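Local coordinates for protein neutral ceramidase (Pseudomonas aeruginosa, PDB 2ZWS) that catalyses the hydrolysis of ceramides to sphingosine and free fatty acid, and also the reverse synthesis of ceramides, using a bound zinc ion, at residues 3-9 and 140-146; 53-57 and 294-298; 57-61 and 239-243. One frame throughout, in Å; residues are numbered along the deposited sequence.

Interaction 1. Residues 3-9 and 140-146; sequences LPYRFGL and RLQPGRL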
loop_
_atom_site.group_PDB
_atom_site.type_symbol
_atom_site.label_atom_id
_atom_site.label_comp_id
_atom_site.label_asym_id
_atom_site.label_seq_id
_atom_site.Cartn_x
_atom_site.Cartn_y
_atom_site.Cartn_z
ATOM N N LEU A 3 -14.343 -24.851 -17.113
ATOM C CA LEU A 3 -14.100 -23.991 -15.942
ATOM C C LEU A 3 -14.821 -22.643 -15.997
ATOM O O LEU A 3 -14.933 -22.038 -17.065
ATOM C CB LEU A 3 -12.598 -23.828 -15.716
ATOM C CG LEU A 3 -11.914 -25.128 -15.274
ATOM C CD1 LEU A 3 -10.423 -25.090 -15.546
ATOM C CD2 LEU A 3 -12.180 -25.435 -13.812
ATOM N N PRO A 4 -15.336 -22.186 -14.834
ATOM C CA PRO A 4 -16.221 -21.012 -14.802
ATOM C C PRO A 4 -15.537 -19.658 -15.063
ATOM O O PRO A 4 -16.188 -18.720 -15.543
ATOM C CB PRO A 4 -16.808 -21.044 -13.386
ATOM C CG PRO A 4 -15.841 -21.834 -12.570
ATOM C CD PRO A 4 -15.171 -22.806 -13.506
ATOM N N TYR A 5 -14.249 -19.567 -14.749
ATOM C CA TYR A 5 -13.526 -18.297 -14.846
ATOM C C TYR A 5 -12.208 -18.495 -15.552
ATOM O O TYR A 5 -11.732 -19.630 -15.699
ATOM C CB TYR A 5 -13.267 -17.709 -13.444
ATOM C CG TYR A 5 -14.523 -17.418 -12.669
ATOM C CD1 TYR A 5 -14.896 -18.213 -11.596
ATOM C CD2 TYR A 5 -15.354 -16.347 -13.015
ATOM C CE1 TYR A 5 -16.063 -17.961 -10.870
ATOM C CE2 TYR A 5 -16.528 -16.098 -12.314
ATOM C CZ TYR A 5 -16.871 -16.904 -11.239
ATOM O OH TYR A 5 -18.020 -16.645 -10.529
ATOM N N ARG A 6 -11.627 -17.389 -15.995
ATOM C CA ARG A 6 -10.203 -17.355 -16.271
ATOM C C ARG A 6 -9.627 -16.343 -15.307
ATOM O O ARG A 6 -10.301 -15.364 -14.947
ATOM C CB ARG A 6 -9.936 -16.931 -17.706
ATOM C CG ARG A 6 -10.389 -17.961 -18.729
ATOM C CD ARG A 6 -10.204 -17.407 -20.137
ATOM N NE ARG A 6 -11.137 -16.316 -20.447
ATOM C CZ ARG A 6 -12.335 -16.486 -21.001
ATOM N NH1 ARG A 6 -12.773 -17.707 -21.311
ATOM N NH2 ARG A 6 -13.105 -15.429 -21.237
ATOM N N PHE A 7 -8.397 -16.552 -14.867
ATOM C CA PHE A 7 -7.739 -15.481 -14.073
ATOM C C PHE A 7 -6.304 -15.296 -14.530
ATOM O O PHE A 7 -5.728 -16.212 -15.144
ATOM C CB PHE A 7 -7.793 -15.742 -12.560
ATOM C CG PHE A 7 -7.182 -17.034 -12.133
ATOM C CD1 PHE A 7 -5.793 -17.171 -12.021
ATOM C CD2 PHE A 7 -8.000 -18.134 -11.835
ATOM C CE1 PHE A 7 -5.234 -18.394 -11.626
ATOM C CE2 PHE A 7 -7.437 -19.349 -11.448
ATOM C CZ PHE A 7 -6.063 -19.476 -11.366
ATOM N N GLY A 8 -5.745 -14.118 -14.252
ATOM C CA GLY A 8 -4.353 -13.861 -14.565
ATOM C C GLY A 8 -3.735 -13.150 -13.397
ATOM O O GLY A 8 -4.371 -12.252 -12.820
ATOM N N LEU A 9 -2.539 -13.593 -13.008
ATOM C CA LEU A 9 -1.851 -13.024 -11.835
ATOM C C LEU A 9 -0.566 -12.403 -12.276
ATOM O O LEU A 9 0.219 -13.026 -12.978
ATOM C CB LEU A 9 -1.504 -14.117 -10.844
ATOM C CG LEU A 9 -2.634 -15.114 -10.562
ATOM C CD1 LEU A 9 -2.107 -16.220 -9.690
ATOM C CD2 LEU A 9 -3.759 -14.363 -9.873
ATOM N N ARG A 140 -1.064 -13.677 -18.699
ATOM C CA ARG A 140 -0.995 -14.970 -18.019
ATOM C C ARG A 140 -2.385 -15.541 -17.706
ATOM O O ARG A 140 -2.540 -16.382 -16.820
ATOM C CB ARG A 140 -0.144 -14.857 -16.744
ATOM C CG ARG A 140 1.327 -14.532 -17.036
ATOM C CD ARG A 140 2.066 -14.088 -15.797
ATOM N NE ARG A 140 3.504 -13.930 -16.050
ATOM C CZ ARG A 140 4.057 -12.966 -16.796
ATOM N NH1 ARG A 140 3.312 -12.060 -17.427
ATOM N NH2 ARG A 140 5.380 -12.937 -16.954
ATOM N N LEU A 141 -3.391 -15.121 -18.466
ATOM C CA LEU A 141 -4.738 -15.627 -18.232
ATOM C C LEU A 141 -4.787 -17.148 -18.373
ATOM O O LEU A 141 -4.167 -17.714 -19.283
ATOM C CB LEU A 141 -5.776 -14.943 -19.127
ATOM C CG LEU A 141 -6.203 -13.529 -18.681
ATOM C CD1 LEU A 141 -6.826 -12.752 -19.837
ATOM C CD2 LEU A 141 -7.171 -13.614 -17.522
ATOM N N GLN A 142 -5.508 -17.795 -17.467
ATOM C CA GLN A 142 -5.640 -19.265 -17.459
ATOM C C GLN A 142 -7.004 -19.651 -16.882
ATOM O O GLN A 142 -7.539 -18.956 -16.038
ATOM C CB GLN A 142 -4.528 -19.890 -16.593
ATOM C CG GLN A 142 -4.510 -19.368 -15.150
ATOM C CD GLN A 142 -3.357 -19.913 -14.338
ATOM O OE1 GLN A 142 -2.556 -19.161 -13.780
ATOM N NE2 GLN A 142 -3.265 -21.221 -14.269
ATOM N N PRO A 143 -7.572 -20.781 -17.319
ATOM C CA PRO A 143 -8.831 -21.234 -16.736
ATOM C C PRO A 143 -8.683 -21.675 -15.287
ATOM O O PRO A 143 -7.668 -22.249 -14.910
ATOM C CB PRO A 143 -9.209 -22.449 -17.595
ATOM C CG PRO A 143 -7.985 -22.851 -18.262
ATOM C CD PRO A 143 -7.078 -21.681 -18.374
ATOM N N GLY A 144 -9.707 -21.442 -14.480
ATOM C CA GLY A 144 -9.627 -21.835 -13.093
ATOM C C GLY A 144 -10.917 -21.648 -12.341
ATOM O O GLY A 144 -11.984 -21.305 -12.916
ATOM N N ARG A 145 -10.803 -21.932 -11.056
ATOM C CA ARG A 145 -11.895 -21.830 -10.104
ATOM C C ARG A 145 -11.505 -20.826 -9.029
ATOM O O ARG A 145 -10.310 -20.614 -8.734
ATOM C CB ARG A 145 -12.121 -23.176 -9.438
ATOM C CG ARG A 145 -12.494 -24.248 -10.463
ATOM C CD ARG A 145 -12.538 -25.641 -9.872
ATOM N NE ARG A 145 -13.711 -25.893 -9.041
ATOM C CZ ARG A 145 -14.018 -27.094 -8.531
ATOM N NH1 ARG A 145 -15.118 -27.255 -7.810
ATOM N NH2 ARG A 145 -13.213 -28.142 -8.746
ATOM N N LEU A 146 -12.524 -20.217 -8.459
ATOM C CA LEU A 146 -12.367 -19.254 -7.365
ATOM C C LEU A 146 -13.046 -19.795 -6.115
ATOM O O LEU A 146 -14.189 -20.273 -6.163
ATOM C CB LEU A 146 -12.980 -17.906 -7.754
ATOM C CG LEU A 146 -12.117 -16.849 -8.489
ATOM C CD1 LEU A 146 -11.184 -17.389 -9.526
ATOM C CD2 LEU A 146 -12.985 -15.759 -9.108
HETATM O O HOH W 1 -1.949 -16.311 -14.178
#

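Interaction 2. Residues 53-57 and 294-298; sequences GRRLV and ELDSR. With PLM (palmitic acid), chain G.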
loop_
_atom_site.group_PDB
_atom_site.type_symbol
_atom_site.label_atom_id
_atom_site.label_comp_id
_atom_site.label_asym_id
_atom_site.label_seq_id
_atom_site.Cartn_x
_atom_site.Cartn_y
_atom_site.Cartn_z
ATOM N N GLY A 53 -16.733 -13.102 -21.081
ATOM C CA GLY A 53 -16.560 -12.102 -19.995
ATOM C C GLY A 53 -15.958 -10.803 -20.469
ATOM O O GLY A 53 -14.886 -10.792 -21.053
ATOM N N ARG A 54 -16.487 -9.673 -20.017
ATOM C CA ARG A 54 -16.694 -9.422 -18.613
ATOM C C ARG A 54 -15.395 -9.784 -17.882
ATOM O O ARG A 54 -15.113 -10.932 -17.486
ATOM C CB ARG A 54 -17.970 -9.976 -18.012
ATOM C CG ARG A 54 -19.203 -9.200 -18.472
ATOM C CD ARG A 54 -20.007 -8.640 -17.297
ATOM N NE ARG A 54 -20.978 -7.662 -17.774
ATOM C CZ ARG A 54 -20.985 -6.363 -17.466
ATOM N NH1 ARG A 54 -20.087 -5.844 -16.633
ATOM N NH2 ARG A 54 -21.923 -5.574 -17.981
ATOM N N ARG A 55 -14.573 -8.754 -17.805
ATOM C CA ARG A 55 -13.322 -8.811 -17.110
ATOM C C ARG A 55 -13.308 -7.725 -16.018
ATOM O O ARG A 55 -13.788 -6.612 -16.238
ATOM C CB ARG A 55 -12.183 -8.572 -18.097
ATOM C CG ARG A 55 -10.833 -8.365 -17.473
ATOM C CD ARG A 55 -9.774 -8.011 -18.536
ATOM N NE ARG A 55 -9.601 -9.070 -19.538
ATOM C CZ ARG A 55 -8.565 -9.151 -20.372
ATOM N NH1 ARG A 55 -7.587 -8.251 -20.337
ATOM N NH2 ARG A 55 -8.511 -10.141 -21.244
ATOM N N LEU A 56 -12.741 -8.089 -14.869
ATOM C CA LEU A 56 -12.408 -7.175 -13.799
ATOM C C LEU A 56 -10.918 -7.276 -13.526
ATOM O O LEU A 56 -10.319 -8.331 -13.734
ATOM C CB LEU A 56 -13.154 -7.582 -12.521
ATOM C CG LEU A 56 -14.693 -7.572 -12.596
ATOM C CD1 LEU A 56 -15.222 -8.158 -11.310
ATOM C CD2 LEU A 56 -15.253 -6.185 -12.812
ATOM N N VAL A 57 -10.327 -6.191 -13.040
ATOM C CA VAL A 57 -8.972 -6.292 -12.496
ATOM C C VAL A 57 -8.895 -5.566 -11.143
ATOM O O VAL A 57 -9.363 -4.424 -10.980
ATOM C CB VAL A 57 -7.872 -5.844 -13.521
ATOM C CG1 VAL A 57 -8.049 -4.392 -13.950
ATOM C CG2 VAL A 57 -6.472 -6.103 -12.960
ATOM N N GLU A 294 -22.088 -14.391 -11.946
ATOM C CA GLU A 294 -21.669 -13.317 -12.834
ATOM C C GLU A 294 -20.587 -12.424 -12.249
ATOM O O GLU A 294 -20.433 -12.342 -11.038
ATOM C CB GLU A 294 -22.869 -12.469 -13.247
ATOM C CG GLU A 294 -23.397 -11.584 -12.170
ATOM C CD GLU A 294 -24.564 -10.695 -12.619
ATOM O OE1 GLU A 294 -25.495 -10.545 -11.822
ATOM O OE2 GLU A 294 -24.556 -10.131 -13.733
ATOM N N LEU A 295 -19.860 -11.769 -13.140
ATOM C CA LEU A 295 -19.046 -10.623 -12.769
ATOM C C LEU A 295 -19.817 -9.365 -13.154
ATOM O O LEU A 295 -20.441 -9.302 -14.212
ATOM C CB LEU A 295 -17.706 -10.632 -13.525
ATOM C CG LEU A 295 -16.792 -11.847 -13.318
ATOM C CD1 LEU A 295 -15.460 -11.603 -14.012
ATOM C CD2 LEU A 295 -16.599 -12.182 -11.847
ATOM N N ASP A 296 -19.749 -8.352 -12.301
ATOM C CA ASP A 296 -20.389 -7.072 -12.590
ATOM C C ASP A 296 -19.660 -6.018 -11.792
ATOM O O ASP A 296 -18.833 -6.330 -10.900
ATOM C CB ASP A 296 -21.871 -7.126 -12.170
ATOM C CG ASP A 296 -22.741 -6.072 -12.853
ATOM O OD1 ASP A 296 -22.265 -5.285 -13.698
ATOM O OD2 ASP A 296 -23.944 -6.075 -12.539
ATOM N N SER A 297 -19.958 -4.767 -12.111
ATOM C CA SER A 297 -19.351 -3.686 -11.345
ATOM C C SER A 297 -20.086 -2.376 -11.548
ATOM O O SER A 297 -20.853 -2.203 -12.529
ATOM C CB SER A 297 -17.890 -3.515 -11.767
ATOM O OG SER A 297 -17.853 -3.117 -13.131
ATOM N N ARG A 298 -19.839 -1.446 -10.618
ATOM C CA ARG A 298 -20.291 -0.056 -10.788
ATOM C C ARG A 298 -19.198 0.859 -10.253
ATOM O O ARG A 298 -18.390 0.452 -9.407
ATOM C CB ARG A 298 -21.598 0.225 -10.027
ATOM C CG ARG A 298 -22.824 -0.490 -10.563
ATOM C CD ARG A 298 -23.281 -0.000 -11.950
ATOM N NE ARG A 298 -24.577 -0.591 -12.272
ATOM C CZ ARG A 298 -24.742 -1.855 -12.676
ATOM N NH1 ARG A 298 -23.697 -2.662 -12.821
ATOM N NH2 ARG A 298 -25.957 -2.322 -12.920
HETATM C C1 PLM G . -25.630 -1.318 -16.565
HETATM O O1 PLM G . -24.727 -2.043 -17.055
HETATM O O2 PLM G . -26.556 -1.853 -15.909
HETATM C C2 PLM G . -25.607 0.178 -16.765
HETATM C C3 PLM G . -24.235 0.719 -16.372
HETATM C C4 PLM G . -24.123 2.197 -16.723
HETATM C C5 PLM G . -23.886 2.482 -18.205
HETATM C C6 PLM G . -23.472 3.942 -18.360
HETATM C C7 PLM G . -24.660 4.824 -18.727
HETATM C C8 PLM G . -25.118 5.697 -17.567
HETATM C C9 PLM G . -26.156 6.716 -18.030
HETATM C CA PLM G . -27.425 6.671 -17.186
HETATM C CB PLM G . -27.377 7.696 -16.056
HETATM C CC PLM G . -27.818 7.054 -14.746
HETATM C CD PLM G . -29.012 7.783 -14.138
HETATM C CE PLM G . -29.738 6.926 -13.107
HETATM C CF PLM G . -29.184 7.137 -11.700
HETATM C CG PLM G . -29.796 8.361 -11.025
#

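Interaction 3. Residues 57-61 and 239-243; sequences VYVNT and AAFAQ. With FMT (formic acid), chain E.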
loop_
_atom_site.group_PDB
_atom_site.type_symbol
_atom_site.label_atom_id
_atom_site.label_comp_id
_atom_site.label_asym_id
_atom_site.label_seq_id
_atom_site.Cartn_x
_atom_site.Cartn_y
_atom_site.Cartn_z
ATOM N N VAL A 57 -10.327 -6.191 -13.040
ATOM C CA VAL A 57 -8.972 -6.292 -12.496
ATOM C C VAL A 57 -8.895 -5.566 -11.143
ATOM O O VAL A 57 -9.363 -4.424 -10.980
ATOM C CB VAL A 57 -7.872 -5.844 -13.521
ATOM C CG1 VAL A 57 -8.049 -4.392 -13.950
ATOM C CG2 VAL A 57 -6.472 -6.103 -12.960
ATOM N N TYR A 58 -8.312 -6.275 -10.178
ATOM C CA TYR A 58 -8.044 -5.754 -8.847
ATOM C C TYR A 58 -6.527 -5.727 -8.642
ATOM O O TYR A 58 -5.842 -6.706 -8.950
ATOM C CB TYR A 58 -8.699 -6.673 -7.792
ATOM C CG TYR A 58 -8.287 -6.373 -6.388
ATOM C CD1 TYR A 58 -7.199 -7.029 -5.794
ATOM C CD2 TYR A 58 -8.976 -5.419 -5.656
ATOM C CE1 TYR A 58 -6.795 -6.739 -4.498
ATOM C CE2 TYR A 58 -8.605 -5.120 -4.333
ATOM C CZ TYR A 58 -7.509 -5.778 -3.773
ATOM O OH TYR A 58 -7.141 -5.477 -2.480
ATOM N N VAL A 59 -6.006 -4.565 -8.239
ATOM C CA VAL A 59 -4.573 -4.433 -7.985
ATOM C C VAL A 59 -4.350 -3.986 -6.551
ATOM O O VAL A 59 -4.928 -2.974 -6.121
ATOM C CB VAL A 59 -3.870 -3.416 -8.980
ATOM C CG1 VAL A 59 -2.377 -3.410 -8.760
ATOM C CG2 VAL A 59 -4.196 -3.735 -10.464
ATOM N N ASN A 60 -3.568 -4.753 -5.790
ATOM C CA ASN A 60 -3.191 -4.292 -4.458
ATOM C C ASN A 60 -1.716 -3.861 -4.475
ATOM O O ASN A 60 -0.877 -4.528 -5.085
ATOM C CB ASN A 60 -3.417 -5.377 -3.379
ATOM C CG ASN A 60 -3.433 -4.812 -1.968
ATOM O OD1 ASN A 60 -4.122 -3.828 -1.668
ATOM N ND2 ASN A 60 -2.719 -5.473 -1.095
ATOM N N THR A 61 -1.427 -2.705 -3.876
ATOM C CA THR A 61 -0.115 -2.087 -3.973
ATOM C C THR A 61 0.547 -1.913 -2.596
ATOM O O THR A 61 -0.119 -1.565 -1.587
ATOM C CB THR A 61 -0.218 -0.685 -4.655
ATOM O OG1 THR A 61 -1.028 0.198 -3.844
ATOM C CG2 THR A 61 -0.789 -0.811 -6.109
ATOM N N ALA A 239 0.464 -13.512 -3.914
ATOM C CA ALA A 239 -0.338 -13.369 -2.686
ATOM C C ALA A 239 -0.431 -11.905 -2.313
ATOM O O ALA A 239 0.577 -11.268 -2.036
ATOM C CB ALA A 239 0.302 -14.110 -1.535
ATOM N N ALA A 240 -1.647 -11.381 -2.326
ATOM C CA ALA A 240 -1.899 -9.999 -1.861
ATOM C C ALA A 240 -2.497 -10.030 -0.442
ATOM O O ALA A 240 -3.412 -10.781 -0.167
ATOM C CB ALA A 240 -2.851 -9.256 -2.816
ATOM N N PHE A 241 -1.974 -9.178 0.440
ATOM C CA PHE A 241 -2.582 -8.933 1.728
ATOM C C PHE A 241 -3.135 -7.520 1.707
ATOM O O PHE A 241 -2.364 -6.530 1.725
ATOM C CB PHE A 241 -1.570 -9.169 2.854
ATOM C CG PHE A 241 -1.365 -10.618 3.116
ATOM C CD1 PHE A 241 -0.562 -11.355 2.253
ATOM C CD2 PHE A 241 -2.019 -11.266 4.170
ATOM C CE1 PHE A 241 -0.391 -12.743 2.431
ATOM C CE2 PHE A 241 -1.838 -12.653 4.359
ATOM C CZ PHE A 241 -1.052 -13.381 3.476
ATOM N N ALA A 242 -4.465 -7.447 1.629
ATOM C CA ALA A 242 -5.221 -6.199 1.507
ATOM C C ALA A 242 -5.867 -5.787 2.838
ATOM O O ALA A 242 -5.979 -6.593 3.786
ATOM C CB ALA A 242 -6.309 -6.338 0.450
ATOM N N GLN A 243 -6.252 -4.519 2.909
ATOM C CA GLN A 243 -6.937 -3.949 4.084
ATOM C C GLN A 243 -8.454 -4.050 4.007
ATOM O O GLN A 243 -9.015 -4.186 2.922
ATOM C CB GLN A 243 -6.598 -2.453 4.235
ATOM C CG GLN A 243 -5.132 -2.207 4.538
ATOM C CD GLN A 243 -4.754 -2.514 5.968
ATOM O OE1 GLN A 243 -5.590 -2.959 6.796
ATOM N NE2 GLN A 243 -3.494 -2.231 6.296
HETATM C C FMT E . 0.310 -7.379 -0.120
HETATM O O1 FMT E . 1.471 -7.031 0.276
HETATM O O2 FMT E . -0.363 -7.045 -1.146
HETATM O O HOH W 2 -5.773 -2.971 0.458
#

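Interaction 1. Residues 3-9 and 140-146
The rings of Y5 and F7 project from one side of strand 5-9, and L146 fills the space beside them: its CD2 lies 4.2 Å from the centroid of the Y5 ring, over the face in a CH-pi contact, and its CD1 is 4.0 Å from CD2 of F7. A branched leucine suits this place because its two methyls reach both rings. G144 leaves room for F7, whose CE2 comes to 3.7 Å from the glycine CA; a beta-carbon there would collide with the ring. Q142 lays its CG over a face of the same ring, 4.2 Å from the centroid, and F187 meets F7 edge-to-face. Both segments belong to the large mixed sheet of the N-terminal ceramidase domain, where strand 5-13 runs between strands 41-49 and 142-152. The pairing is antiparallel: F7 N to Q142 O and Q142 N to F7 O are hydrogen bonds of 2.8 Å each, and G144 N donates to Y5 O at 3.0 Å, whereas the bond from Y5 N to G144 O is weak at 3.4 Å. P143, lacking an N-H, fits the non-hydrogen-bonded position opposite R6, and its CB packs 3.6 Å from CD1 of L3. One water links L9 N (3.0 Å), R140 O (2.7 Å) and Q142 OE1 (2.9 Å), while R6 and R145 form salt bridges with E48 and E290.

Interaction 2. Residues 53-57 and 294-298
A salt-bridge network formed by R54, D296 and R298 lies beside a bound palmitic acid, where two beta-sheets pack. D296 is the shared acid. D296 OD1 makes a salt bridge with NH1 of R298 at 3.1 Å, whereas NH1 of R54 stays 3.7 Å from D296 OD1, a long pairing in which OD1 sits over the guanidinium face and only the charges interact. D296 OD1 also accepts a weak bond from S297 N (2.8 Å), and R298 NH1 donates to S297 O at 2.9 Å. Arginine suits position 298 because NH1 can serve the D296 carboxylate and S297 O while NH2 bonds to L490 O; O2 of the palmitic acid lies over the guanidinium face of R298, 3.1 Å from its NH2. R54 CD comes to 3.2 Å from L295 O. Alongside the charges the contact turns apolar: L56 and L295 each point toward the opposing strand, with L56 CD1 4.1 Å from L295 CB, and L56 CD2 reaches S297 CB at 3.9 Å. The hydroxyl of the small, buried S297 bonds to N89 O. The short strand axes approach to 7.4 Å at 60°, too far apart for backbone pairing. Strand 55-61 is flanked by 41-49 and 91-95 in its own sheet, strand 295-303 pairs with 392-400, which lends F398 and I400 to L56, and helix 471-488 packs against D296 and R298.

Interaction 3. Residues 57-61 and 239-243
N60 extends its side chain across strand 239-242, its CB 4.0 Å from CB of A240 and its ND2 3.7 Å from CA of A242. Both strands belong to one mixed sheet that curls round in the N-terminal ceramidase domain, so that strands far apart in the order of the sheet face each other across its interior. The short axes come within 7.4 Å at 74°, and side chains rather than backbone pairing join the strands. Alanines at 240 and 242 suit this face because their small methyls let the longer side chains of strand 57-61 approach. Y58 uses that space: its ring is edge-on to A242, with OH only 3.2 Å from CB, and the hydroxyl is hydrogen-bonded to N439. N60 is inferred to bind substrate, and its carboxamide offers both a donor and an acceptor. N60 ND2 gives a weak hydrogen bond to F241 O at 3.0 Å and a regular one to O2 of a formic acid at 2.8 Å, a molecule probably from the crystallisation liquor that also rests against the backbone of A240 and F241. A water bridges N60 OD1 at 2.8 Å and the backbone N of Q243 at 2.9 Å.

All three contacts involve the curled sheet of the N-terminal domain. Interactions 1 and 2, with centres about 13 Å apart, touch directly: Y5 CE2 packs 3.9 Å from L295 CD2, and L141 CD1 lies 3.4 Å from R55 NH2. Interactions 2 and 3 share strand 55-61 and V57, so the strand leads from the sheet-to-sheet packing toward the interior; their centres are about 17 Å apart. Interaction 3 holds N60, itself an inferred substrate-binding residue, whose side chain is about 9 Å from that of the zinc ligand H97 and about 14 Å from the zinc ion. In interaction 2, the side chain of S297 is about 7 Å from that of D87, another such residue.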